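Local coordinates for protein anaphase-promoting complex subunit cut9 (Schizosaccharomyces pombe, PDB 2XPI) that serves as a TPR-repeat subunit of the anaphase-promoting complex/cyclosome, the E3 ubiquitin ligase that controls progression through mitosis and G1, at residues C138-E143 with Y154-C159; A525-K530 with I556-L561. All coordinates share one frame; numbering follows the deposited sequence.

Contact 1: residues C138-E143 with Y154-C159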
ATOM      1  N   CYS A 138       7.602  15.947   6.190  1.00 47.00           N
ATOM      2  CA  CYS A 138       8.469  17.090   5.949  1.00 42.35           C
ATOM      3  C   CYS A 138       7.617  18.336   5.699  1.00 45.14           C
ATOM      4  O   CYS A 138       7.848  19.384   6.287  1.00 49.66           O
ATOM      5  CB  CYS A 138       9.478  16.828   4.823  1.00 38.02           C
ATOM      6  SG  CYS A 138      10.940  18.040   4.742  1.00 80.02           S
ATOM      7  N   LEU A 139       6.608  18.223   4.852  1.00 44.39           N
ATOM      8  CA  LEU A 139       5.823  19.391   4.501  1.00 47.09           C
ATOM      9  C   LEU A 139       5.209  20.047   5.755  1.00 53.79           C
ATOM     10  O   LEU A 139       5.215  21.271   5.897  1.00 55.91           O
ATOM     11  CB  LEU A 139       4.756  18.987   3.498  1.00 45.14           C
ATOM     12  CG  LEU A 139       3.757  20.067   3.113  1.00 47.85           C
ATOM     13  CD1 LEU A 139       4.399  21.016   2.115  1.00 50.33           C
ATOM     14  CD2 LEU A 139       2.505  19.438   2.535  1.00 46.46           C
ATOM     15  N   LEU A 140       4.697  19.223   6.667  1.00 56.32           N
ATOM     16  CA  LEU A 140       4.064  19.711   7.889  1.00 57.92           C
ATOM     17  C   LEU A 140       5.084  20.180   8.935  1.00 63.06           C
ATOM     18  O   LEU A 140       4.733  20.871   9.887  1.00 63.40           O
ATOM     19  CB  LEU A 140       3.160  18.621   8.480  1.00 54.36           C
ATOM     20  CG  LEU A 140       1.959  18.171   7.652  1.00 50.02           C
ATOM     21  CD1 LEU A 140       1.219  17.076   8.374  1.00 47.94           C
ATOM     22  CD2 LEU A 140       1.027  19.344   7.359  1.00 49.63           C
ATOM     23  N   THR A 141       6.342  19.795   8.755  1.00 68.01           N
ATOM     24  CA  THR A 141       7.423  20.202   9.647  1.00 74.28           C
ATOM     25  C   THR A 141       8.028  21.544   9.239  1.00 80.98           C
ATOM     26  O   THR A 141       8.314  22.395  10.079  1.00 81.70           O
ATOM     27  CB  THR A 141       8.550  19.150   9.656  1.00 74.90           C
ATOM     28  OG1 THR A 141       8.124  17.999  10.394  1.00 74.58           O
ATOM     29  CG2 THR A 141       9.802  19.714  10.301  1.00 76.61           C
ATOM     30  N   LYS A 142       8.215  21.712   7.934  1.00 86.53           N
ATOM     31  CA  LYS A 142       8.901  22.867   7.365  1.00 93.83           C
ATOM     32  C   LYS A 142       8.633  24.183   8.098  1.00100.68           C
ATOM     33  O   LYS A 142       9.560  24.810   8.620  1.00104.89           O
ATOM     34  CB  LYS A 142       8.552  23.012   5.874  1.00 92.21           C
ATOM     35  N   GLU A 143       7.371  24.598   8.136  1.00101.90           N
ATOM     36  CA  GLU A 143       7.022  25.940   8.607  1.00105.67           C
ATOM     37  C   GLU A 143       6.637  25.965  10.082  1.00104.60           C
ATOM     38  O   GLU A 143       6.091  26.954  10.568  1.00104.86           O
ATOM     39  CB  GLU A 143       5.857  26.483   7.782  1.00107.80           C
ATOM     40  CG  GLU A 143       5.738  27.987   7.794  1.00113.18           C
ATOM     41  CD  GLU A 143       6.536  28.628   6.678  1.00117.25           C
ATOM     42  OE1 GLU A 143       6.776  27.940   5.662  1.00116.58           O
ATOM     43  OE2 GLU A 143       6.918  29.815   6.813  1.00120.61           O
ATOM     44  N   TYR A 154      -1.915  16.406  14.371  1.00 41.65           N
ATOM     45  CA  TYR A 154      -2.411  15.065  14.187  1.00 42.44           C
ATOM     46  C   TYR A 154      -1.752  14.348  13.005  1.00 44.55           C
ATOM     47  O   TYR A 154      -1.298  13.204  13.136  1.00 43.87           O
ATOM     48  CB  TYR A 154      -3.915  15.072  13.984  1.00 42.23           C
ATOM     49  CG  TYR A 154      -4.455  13.717  13.620  1.00 42.58           C
ATOM     50  CD1 TYR A 154      -4.549  12.710  14.581  1.00 44.86           C
ATOM     51  CD2 TYR A 154      -4.876  13.436  12.327  1.00 41.68           C
ATOM     52  CE1 TYR A 154      -5.039  11.449  14.261  1.00 45.76           C
ATOM     53  CE2 TYR A 154      -5.377  12.178  11.994  1.00 42.85           C
ATOM     54  CZ  TYR A 154      -5.450  11.186  12.966  1.00 45.72           C
ATOM     55  OH  TYR A 154      -5.949   9.941  12.659  1.00 46.77           O
ATOM     56  N   LEU A 155      -1.712  15.011  11.848  1.00 45.09           N
ATOM     57  CA  LEU A 155      -1.259  14.344  10.628  1.00 43.91           C
ATOM     58  C   LEU A 155       0.249  14.107  10.617  1.00 43.29           C
ATOM     59  O   LEU A 155       0.710  13.061  10.158  1.00 45.84           O
ATOM     60  CB  LEU A 155      -1.700  15.092   9.380  1.00 45.00           C
ATOM     61  CG  LEU A 155      -1.507  14.264   8.107  1.00 47.36           C
ATOM     62  CD1 LEU A 155      -2.106  12.878   8.252  1.00 45.44           C
ATOM     63  CD2 LEU A 155      -2.099  14.973   6.907  1.00 48.78           C
ATOM     64  N   ALA A 156       1.014  15.063  11.138  1.00 40.21           N
ATOM     65  CA  ALA A 156       2.455  14.888  11.260  1.00 38.57           C
ATOM     66  C   ALA A 156       2.760  13.714  12.196  1.00 41.36           C
ATOM     67  O   ALA A 156       3.597  12.874  11.888  1.00 42.85           O
ATOM     68  CB  ALA A 156       3.128  16.161  11.743  1.00 34.22           C
ATOM     69  N   ALA A 157       2.072  13.660  13.331  1.00 40.85           N
ATOM     70  CA  ALA A 157       2.229  12.552  14.266  1.00 41.19           C
ATOM     71  C   ALA A 157       1.856  11.236  13.598  1.00 42.86           C
ATOM     72  O   ALA A 157       2.550  10.225  13.741  1.00 43.80           O
ATOM     73  CB  ALA A 157       1.365  12.774  15.512  1.00 39.44           C
ATOM     74  N   PHE A 158       0.742  11.254  12.876  1.00 43.02           N
ATOM     75  CA  PHE A 158       0.264  10.070  12.185  1.00 41.70           C
ATOM     76  C   PHE A 158       1.318   9.536  11.213  1.00 43.50           C
ATOM     77  O   PHE A 158       1.474   8.326  11.086  1.00 46.14           O
ATOM     78  CB  PHE A 158      -1.011  10.412  11.448  1.00 40.69           C
ATOM     79  CG  PHE A 158      -1.587   9.275  10.678  1.00 41.45           C
ATOM     80  CD1 PHE A 158      -1.064   8.925   9.440  1.00 43.76           C
ATOM     81  CD2 PHE A 158      -2.695   8.588  11.160  1.00 39.83           C
ATOM     82  CE1 PHE A 158      -1.608   7.878   8.712  1.00 43.89           C
ATOM     83  CE2 PHE A 158      -3.246   7.545  10.446  1.00 40.26           C
ATOM     84  CZ  PHE A 158      -2.703   7.185   9.223  1.00 42.91           C
ATOM     85  N   CYS A 159       2.037  10.432  10.532  1.00 41.09           N
ATOM     86  CA  CYS A 159       3.068  10.025   9.577  1.00 41.80           C
ATOM     87  C   CYS A 159       4.267   9.472  10.302  1.00 45.25           C
ATOM     88  O   CYS A 159       4.922   8.544   9.833  1.00 48.86           O
ATOM     89  CB  CYS A 159       3.535  11.216   8.738  1.00 43.36           C
ATOM     90  SG  CYS A 159       2.328  11.798   7.530  1.00 55.66           S
TER

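Contact 2: residues A525-K530 with I556-L561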
ATOM      1  N   ALA A 525     -19.818 -43.649  39.438  1.00 50.36           N
ATOM      2  CA  ALA A 525     -20.237 -43.152  40.737  1.00 48.73           C
ATOM      3  C   ALA A 525     -21.178 -44.159  41.390  1.00 50.86           C
ATOM      4  O   ALA A 525     -21.112 -44.396  42.583  1.00 53.70           O
ATOM      5  CB  ALA A 525     -20.915 -41.797  40.597  1.00 47.51           C
ATOM      6  N   TYR A 526     -22.045 -44.764  40.592  1.00 52.26           N
ATOM      7  CA  TYR A 526     -23.044 -45.703  41.089  1.00 53.45           C
ATOM      8  C   TYR A 526     -22.449 -47.016  41.584  1.00 58.00           C
ATOM      9  O   TYR A 526     -22.913 -47.556  42.585  1.00 62.32           O
ATOM     10  CB  TYR A 526     -24.081 -46.009  40.011  1.00 52.38           C
ATOM     11  CG  TYR A 526     -25.172 -44.972  39.798  1.00 50.86           C
ATOM     12  CD1 TYR A 526     -25.734 -44.794  38.535  1.00 49.65           C
ATOM     13  CD2 TYR A 526     -25.664 -44.201  40.849  1.00 50.54           C
ATOM     14  CE1 TYR A 526     -26.739 -43.877  38.314  1.00 49.68           C
ATOM     15  CE2 TYR A 526     -26.688 -43.273  40.639  1.00 50.60           C
ATOM     16  CZ  TYR A 526     -27.216 -43.117  39.358  1.00 51.69           C
ATOM     17  OH  TYR A 526     -28.220 -42.196  39.098  1.00 53.52           O
ATOM     18  N   ARG A 527     -21.452 -47.563  40.892  1.00 57.80           N
ATOM     19  CA  ARG A 527     -20.861 -48.802  41.394  1.00 62.19           C
ATOM     20  C   ARG A 527     -20.118 -48.545  42.693  1.00 63.80           C
ATOM     21  O   ARG A 527     -20.002 -49.431  43.536  1.00 64.91           O
ATOM     22  CB  ARG A 527     -19.942 -49.474  40.379  1.00 65.06           C
ATOM     23  CG  ARG A 527     -18.997 -48.536  39.702  1.00 69.36           C
ATOM     24  CD  ARG A 527     -18.039 -49.302  38.813  1.00 74.19           C
ATOM     25  NE  ARG A 527     -16.886 -49.770  39.569  1.00 78.54           N
ATOM     26  CZ  ARG A 527     -15.800 -49.035  39.794  1.00 78.84           C
ATOM     27  NH1 ARG A 527     -15.719 -47.792  39.319  1.00 75.70           N
ATOM     28  NH2 ARG A 527     -14.796 -49.543  40.504  1.00 80.50           N
ATOM     29  N   LYS A 528     -19.613 -47.324  42.850  1.00 64.09           N
ATOM     30  CA  LYS A 528     -18.938 -46.931  44.080  1.00 64.14           C
ATOM     31  C   LYS A 528     -19.911 -46.955  45.242  1.00 63.52           C
ATOM     32  O   LYS A 528     -19.571 -47.409  46.322  1.00 65.22           O
ATOM     33  CB  LYS A 528     -18.351 -45.536  43.943  1.00 65.01           C
ATOM     34  CG  LYS A 528     -17.081 -45.485  43.129  1.00 66.73           C
ATOM     35  CD  LYS A 528     -15.893 -45.974  43.934  1.00 69.84           C
ATOM     36  CE  LYS A 528     -15.062 -46.876  43.073  1.00 71.63           C
ATOM     37  NZ  LYS A 528     -15.990 -47.833  42.382  1.00 71.40           N
ATOM     38  N   LEU A 529     -21.120 -46.452  45.019  1.00 61.15           N
ATOM     39  CA  LEU A 529     -22.158 -46.519  46.027  1.00 61.85           C
ATOM     40  C   LEU A 529     -22.833 -47.880  46.008  1.00 66.03           C
ATOM     41  O   LEU A 529     -23.870 -48.067  46.634  1.00 68.03           O
ATOM     42  CB  LEU A 529     -23.200 -45.435  45.804  1.00 60.84           C
ATOM     43  CG  LEU A 529     -22.783 -44.014  46.145  1.00 61.86           C
ATOM     44  CD1 LEU A 529     -23.959 -43.079  45.963  1.00 62.75           C
ATOM     45  CD2 LEU A 529     -22.274 -43.959  47.566  1.00 63.92           C
ATOM     46  N   LYS A 530     -22.247 -48.829  45.283  1.00 68.69           N
ATOM     47  CA  LYS A 530     -22.783 -50.195  45.200  1.00 71.92           C
ATOM     48  C   LYS A 530     -24.239 -50.204  44.788  1.00 70.59           C
ATOM     49  O   LYS A 530     -25.005 -51.044  45.247  1.00 73.52           O
ATOM     50  CB  LYS A 530     -22.632 -50.935  46.533  1.00 77.00           C
ATOM     51  CG  LYS A 530     -21.198 -51.012  47.027  1.00 80.73           C
ATOM     52  CD  LYS A 530     -21.090 -51.748  48.355  1.00 86.74           C
ATOM     53  CE  LYS A 530     -19.663 -52.217  48.569  1.00 89.87           C
ATOM     54  NZ  LYS A 530     -19.150 -52.946  47.362  1.00 90.26           N
ATOM     55  N   ILE A 556     -18.547 -52.593  32.941  1.00 54.71           N
ATOM     56  CA  ILE A 556     -19.805 -53.332  33.003  1.00 53.51           C
ATOM     57  C   ILE A 556     -19.616 -54.735  33.598  1.00 53.49           C
ATOM     58  O   ILE A 556     -20.425 -55.197  34.413  1.00 51.67           O
ATOM     59  CB  ILE A 556     -20.459 -53.404  31.599  1.00 33.06           C
ATOM     60  CG1 ILE A 556     -20.945 -52.015  31.180  1.00 34.44           C
ATOM     61  CG2 ILE A 556     -21.635 -54.326  31.573  1.00 30.75           C
ATOM     62  CD1 ILE A 556     -21.519 -51.996  29.804  1.00 34.67           C
ATOM     63  N   ALA A 557     -18.538 -55.399  33.196  1.00 53.63           N
ATOM     64  CA  ALA A 557     -18.188 -56.700  33.747  1.00 53.13           C
ATOM     65  C   ALA A 557     -17.866 -56.571  35.246  1.00 55.31           C
ATOM     66  O   ALA A 557     -18.398 -57.307  36.083  1.00 55.10           O
ATOM     67  CB  ALA A 557     -17.013 -57.297  32.982  1.00 51.36           C
ATOM     68  N   LEU A 558     -17.012 -55.618  35.592  1.00 55.82           N
ATOM     69  CA  LEU A 558     -16.739 -55.399  36.993  1.00 55.41           C
ATOM     70  C   LEU A 558     -18.058 -55.329  37.765  1.00 56.60           C
ATOM     71  O   LEU A 558     -18.197 -55.927  38.835  1.00 58.95           O
ATOM     72  CB  LEU A 558     -15.904 -54.141  37.219  1.00 52.07           C
ATOM     73  CG  LEU A 558     -15.609 -53.895  38.696  1.00 52.40           C
ATOM     74  CD1 LEU A 558     -15.166 -55.201  39.404  1.00 53.61           C
ATOM     75  CD2 LEU A 558     -14.567 -52.803  38.858  1.00 53.52           C
ATOM     76  N   VAL A 559     -19.032 -54.608  37.231  1.00 53.50           N
ATOM     77  CA  VAL A 559     -20.304 -54.512  37.927  1.00 53.19           C
ATOM     78  C   VAL A 559     -21.008 -55.877  37.976  1.00 57.29           C
ATOM     79  O   VAL A 559     -21.520 -56.277  39.025  1.00 59.67           O
ATOM     80  CB  VAL A 559     -21.213 -53.437  37.310  1.00 48.66           C
ATOM     81  CG1 VAL A 559     -22.611 -53.545  37.866  1.00 48.11           C
ATOM     82  CG2 VAL A 559     -20.649 -52.078  37.589  1.00 46.42           C
ATOM     83  N   TYR A 560     -21.012 -56.596  36.856  1.00 57.10           N
ATOM     84  CA  TYR A 560     -21.731 -57.861  36.778  1.00 59.28           C
ATOM     85  C   TYR A 560     -21.244 -58.881  37.792  1.00 62.98           C
ATOM     86  O   TYR A 560     -22.050 -59.540  38.464  1.00 64.17           O
ATOM     87  CB  TYR A 560     -21.738 -58.448  35.357  1.00 59.45           C
ATOM     88  CG  TYR A 560     -22.896 -57.902  34.565  1.00 60.21           C
ATOM     89  CD1 TYR A 560     -24.188 -58.031  35.046  1.00 61.25           C
ATOM     90  CD2 TYR A 560     -22.705 -57.224  33.368  1.00 59.54           C
ATOM     91  CE1 TYR A 560     -25.262 -57.522  34.357  1.00 61.02           C
ATOM     92  CE2 TYR A 560     -23.779 -56.709  32.673  1.00 59.78           C
ATOM     93  CZ  TYR A 560     -25.060 -56.862  33.178  1.00 60.99           C
ATOM     94  OH  TYR A 560     -26.157 -56.358  32.517  1.00 61.87           O
ATOM     95  N   LEU A 561     -19.934 -59.018  37.924  1.00 62.88           N
ATOM     96  CA  LEU A 561     -19.461 -59.960  38.911  1.00 63.15           C
ATOM     97  C   LEU A 561     -19.567 -59.419  40.335  1.00 63.63           C
ATOM     98  O   LEU A 561     -19.356 -60.154  41.286  1.00 66.52           O
ATOM     99  CB  LEU A 561     -18.094 -60.564  38.557  1.00 62.09           C
ATOM    100  CG  LEU A 561     -16.797 -59.790  38.593  1.00 59.17           C
ATOM    101  CD1 LEU A 561     -16.012 -60.058  37.312  1.00 57.71           C
ATOM    102  CD2 LEU A 561     -17.105 -58.345  38.757  1.00 59.39           C
TER

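Contact 1: residues C138-E143 with Y154-C159
Leu155 meets the side chain of Leu140 with the root of its own. Its CB lies 3.7 Å from Leu140 CD1, and its CG is almost as near. The two leucine side chains cross at about a right angle, and one methyl of Leu140 makes the touch. Leu155 CG is anti to the backbone N (chi1 -167°), which puts CG beside that methyl and leaves CD2 at the edge of contact.

Ala156 comes next and faces helix 133-142 directly. Ala156 CA and Leu140 CA are the closest CA pair, 6.1 Å apart. Leu140 CD1 comes within 3.4 Å of Ala156 N and 4.0 Å of Ala156 CB. The same methyl therefore sits over the backbone between Leu155 and Ala156. Leu140 CB also faces the alanine, 4.1 Å from Ala156 CB. The small alanine side chain probably lets the leucine come this close. The side chains that meet are all apolar, and the three residues are buried.

The contact joins the second helix of TPR 2 to the first helix of TPR 3. Helix 117-129 closes one flank, where Ala124 touches both Leu140 and Leu155. Leu172 of helix 166-173 packs on Ala156. Gln98 of the second subunit, another copy of this protein, packs on Leu155, so this spot borders the homodimer interface formed by TPR repeats 1-7.

Contact 2: residues A525-K530 with I556-L561
Arg527 contributes the most buried surface here, 61 Å², and it meets Leu558 and Val559 with different parts of its chain. The stem lies against Val559. Arg527 CB is 3.9 Å from Val559 CG2, and Arg527 CD is 4.0 Å from the same methyl. Arg527 CA and Val559 CA are the closest CA pair, 6.7 Å apart.

Leu558 meets the far end of the arginine. Arg527 NH2 is 3.7 Å from Leu558 CD2, and Arg527 NE is 3.9 Å from it. The leucine methyl approaches the guanidinium obliquely, and the two side chains cross at about a right angle. The arginine chain bends at its third torsion (chi3 -86°), which turns the guanidinium from the line of the stem. The Leu558 side chain leaves its helix toward helix 516-528.

Helix 516-528 belongs to TPR 13 and helix 550-562 to TPR 14. The first ends in a Schellman motif, with Lys530 at positive phi. Val559 also packs on Ile536 of helix 532-545.

The guanidinium has its main polar partner outside the two segments: Arg527 NH2 forms a salt bridge with an acidic side chain of another protein's chain. With an alanine here, that acid would probably lose its mate and a gap would open beside Leu558. The chemistry is thus divided along the arginine. Its stem packs on Val559, and its guanidinium packs on Leu558 while NH2 bonds to the acid, so the charge probably helps hold the partner protein.

Contact 1 and contact 2 lie far apart on one superhelix of TPR repeats. Their centres are 79 Å apart, their nearest atoms about 60 Å, and they do not touch. They fall on opposite sides of the chain's centre, and contact 1 is complete before the chain reaches contact 2. Each joins one repeat to the next, TPR 2 to TPR 3 and TPR 13 to TPR 14. Their surroundings differ. Contact 1 borders the second copy of the protein, in the homodimerizing region, and a bound gold cyanide ion lies about 8 Å from the Leu140 side chain. Contact 2 borders another protein's chain, and TPR 13 is among the repeats that bind hcn1.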